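Local structure of protein YibA (Escherichia coli, 1OYZ) at residues Ser42-Leu47 against Gly74-Gly79. The protein is of uncharacterised function, with an oxidoreductase activity only tentatively assigned to it, and folds as an all-helical chain containing HEAT repeats. Sequence-based numbering, arbitrary orientation.
Sequences SSARVL and GAFILG
Ala44 and Ile77 are the residues of two neighbouring helices whose CA atoms come nearest, 6.0 Å apart. The short axes of Ser42-Leu47 and Gly74-Gly79 run in the same general direction, 34° from parallel, and come within 9.2 Å. Near-parallel packing of this kind, between helices 37-50 and 68-80 with helix 53-63 between them in sequence, is consistent with the stacking of successive layers in a HEAT-repeat solenoid. The interface is apolar and small, 200 Å² summed over both sides. Ala44 points its methyl at the other helix, where Ala44 CB lies 3.7 Å from Ile77 CG1. Ala44 CB also lies in the plane of the Phe76 ring, at its edge, 3.9 Å from Phe76 CD2. Phe76 CB is directed at helix 37-50, and CG stands anti to the backbone N (chi1 174°). Arg45 CG also lies near the ring plane, 4.4 Å from Phe76 CE2. Arg45 has a cation-pi contact with Tyr17, while Gln48 NE2 donates a hydrogen bond to Phe76 O and adds a polar tie between the helices. Ile77 also packs on Ala59 of helix 53-63. An alanine in place of Ile77 would probably open a gap beside the Ala44 methyl and deprive Leu47 of its partner across the interface. That partner is Ile77 CD1, 4.0 Å from Leu47 CD1 where the two side chains cross obliquely.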
ATOM      1  N   SER A  42      10.711  17.173   5.156  1.00 32.76           N
ATOM      2  CA  SER A  42      10.192  18.345   4.464  1.00 31.47           C
ATOM      3  C   SER A  42      11.245  18.863   3.495  1.00 30.97           C
ATOM      4  O   SER A  42      10.961  19.088   2.304  1.00 30.21           O
ATOM      5  CB  SER A  42       9.812  19.421   5.488  1.00 34.87           C
ATOM      6  OG  SER A  42       8.665  19.015   6.242  1.00 37.72           O
ATOM      7  N   SER A  43      12.459  19.041   4.009  1.00 30.23           N
ATOM      8  CA  SER A  43      13.585  19.499   3.203  1.00 29.39           C
ATOM      9  C   SER A  43      13.769  18.555   2.009  1.00 28.55           C
ATOM     10  O   SER A  43      13.838  18.983   0.859  1.00 29.41           O
ATOM     11  CB  SER A  43      14.858  19.519   4.058  1.00 30.84           C
ATOM     12  OG  SER A  43      16.014  19.656   3.239  1.00 31.13           O
ATOM     13  N   ALA A  44      13.834  17.261   2.293  1.00 28.02           N
ATOM     14  CA  ALA A  44      13.999  16.267   1.240  1.00 27.33           C
ATOM     15  C   ALA A  44      12.864  16.350   0.225  1.00 25.99           C
ATOM     16  O   ALA A  44      13.082  16.169  -0.968  1.00 26.01           O
ATOM     17  CB  ALA A  44      14.057  14.855   1.856  1.00 26.50           C
ATOM     18  N   ARG A  45      11.645  16.610   0.682  1.00 27.22           N
ATOM     19  CA  ARG A  45      10.522  16.701  -0.259  1.00 29.85           C
ATOM     20  C   ARG A  45      10.778  17.859  -1.227  1.00 28.39           C
ATOM     21  O   ARG A  45      10.551  17.724  -2.416  1.00 28.48           O
ATOM     22  CB  ARG A  45       9.179  16.926   0.467  1.00 31.28           C
ATOM     23  CG  ARG A  45       8.657  15.730   1.297  1.00 36.15           C
ATOM     24  CD  ARG A  45       7.279  16.022   1.945  1.00 36.60           C
ATOM     25  NE  ARG A  45       6.251  16.309   0.931  1.00 41.35           N
ATOM     26  CZ  ARG A  45       5.195  17.112   1.119  1.00 44.05           C
ATOM     27  NH1 ARG A  45       4.325  17.303   0.135  1.00 44.33           N
ATOM     28  NH2 ARG A  45       5.000  17.728   2.285  1.00 40.70           N
ATOM     29  N   VAL A  46      11.264  18.988  -0.720  1.00 29.50           N
ATOM     30  CA  VAL A  46      11.523  20.116  -1.601  1.00 31.97           C
ATOM     31  C   VAL A  46      12.592  19.695  -2.586  1.00 32.31           C
ATOM     32  O   VAL A  46      12.519  20.012  -3.780  1.00 32.37           O
ATOM     33  CB  VAL A  46      12.001  21.354  -0.836  1.00 30.16           C
ATOM     34  CG1 VAL A  46      12.158  22.522  -1.796  1.00 31.40           C
ATOM     35  CG2 VAL A  46      11.022  21.691   0.263  1.00 32.75           C
ATOM     36  N   LEU A  47      13.570  18.940  -2.093  1.00 32.10           N
ATOM     37  CA  LEU A  47      14.640  18.477  -2.983  1.00 33.84           C
ATOM     38  C   LEU A  47      14.092  17.539  -4.070  1.00 32.95           C
ATOM     39  O   LEU A  47      14.488  17.636  -5.234  1.00 31.05           O
ATOM     40  CB  LEU A  47      15.774  17.799  -2.173  1.00 32.19           C
ATOM     41  CG  LEU A  47      16.545  18.787  -1.270  1.00 29.32           C
ATOM     42  CD1 LEU A  47      17.675  18.130  -0.497  1.00 28.47           C
ATOM     43  CD2 LEU A  47      17.100  19.852  -2.160  1.00 32.82           C
ATOM     44  N   GLY A  74      18.780   9.712   1.759  1.00 23.70           N
ATOM     45  CA  GLY A  74      19.280   9.719   0.397  1.00 27.09           C
ATOM     46  C   GLY A  74      18.458   8.834  -0.528  1.00 27.41           C
ATOM     47  O   GLY A  74      18.139   9.217  -1.660  1.00 27.26           O
ATOM     48  N   ALA A  75      18.128   7.643  -0.041  1.00 25.70           N
ATOM     49  CA  ALA A  75      17.337   6.692  -0.803  1.00 26.19           C
ATOM     50  C   ALA A  75      15.924   7.250  -0.987  1.00 24.41           C
ATOM     51  O   ALA A  75      15.318   7.067  -2.037  1.00 22.62           O
ATOM     52  CB  ALA A  75      17.292   5.360  -0.081  1.00 21.00           C
ATOM     53  N   PHE A  76      15.414   7.949   0.022  1.00 25.54           N
ATOM     54  CA  PHE A  76      14.074   8.550  -0.080  1.00 26.16           C
ATOM     55  C   PHE A  76      14.083   9.588  -1.213  1.00 26.47           C
ATOM     56  O   PHE A  76      13.249   9.553  -2.120  1.00 25.54           O
ATOM     57  CB  PHE A  76      13.694   9.228   1.245  1.00 30.52           C
ATOM     58  CG  PHE A  76      12.387  10.002   1.201  1.00 33.12           C
ATOM     59  CD1 PHE A  76      11.177   9.352   0.950  1.00 33.94           C
ATOM     60  CD2 PHE A  76      12.371  11.379   1.470  1.00 34.03           C
ATOM     61  CE1 PHE A  76       9.969  10.051   0.976  1.00 36.01           C
ATOM     62  CE2 PHE A  76      11.168  12.095   1.500  1.00 36.54           C
ATOM     63  CZ  PHE A  76       9.955  11.431   1.252  1.00 34.81           C
ATOM     64  N   ILE A  77      15.036  10.504  -1.160  1.00 26.36           N
ATOM     65  CA  ILE A  77      15.135  11.530  -2.179  1.00 26.68           C
ATOM     66  C   ILE A  77      15.201  10.909  -3.559  1.00 26.80           C
ATOM     67  O   ILE A  77      14.472  11.300  -4.478  1.00 27.57           O
ATOM     68  CB  ILE A  77      16.379  12.430  -1.941  1.00 24.80           C
ATOM     69  CG1 ILE A  77      16.145  13.323  -0.737  1.00 26.89           C
ATOM     70  CG2 ILE A  77      16.619  13.350  -3.122  1.00 27.37           C
ATOM     71  CD1 ILE A  77      17.338  14.129  -0.340  1.00 24.25           C
ATOM     72  N   LEU A  78      16.064   9.914  -3.680  1.00 28.13           N
ATOM     73  CA  LEU A  78      16.293   9.209  -4.934  1.00 29.64           C
ATOM     74  C   LEU A  78      15.051   8.527  -5.521  1.00 28.07           C
ATOM     75  O   LEU A  78      14.987   8.274  -6.715  1.00 27.52           O
ATOM     76  CB  LEU A  78      17.425   8.192  -4.708  1.00 33.11           C
ATOM     77  CG  LEU A  78      18.814   8.429  -5.334  1.00 37.46           C
ATOM     78  CD1 LEU A  78      19.096   9.896  -5.496  1.00 37.46           C
ATOM     79  CD2 LEU A  78      19.897   7.746  -4.506  1.00 31.88           C
ATOM     80  N   GLY A  79      14.057   8.236  -4.699  1.00 27.38           N
ATOM     81  CA  GLY A  79      12.870   7.587  -5.241  1.00 28.13           C
ATOM     82  C   GLY A  79      11.958   8.467  -6.092  1.00 29.53           C
ATOM     83  O   GLY A  79      11.196   7.961  -6.919  1.00 30.45           O
TER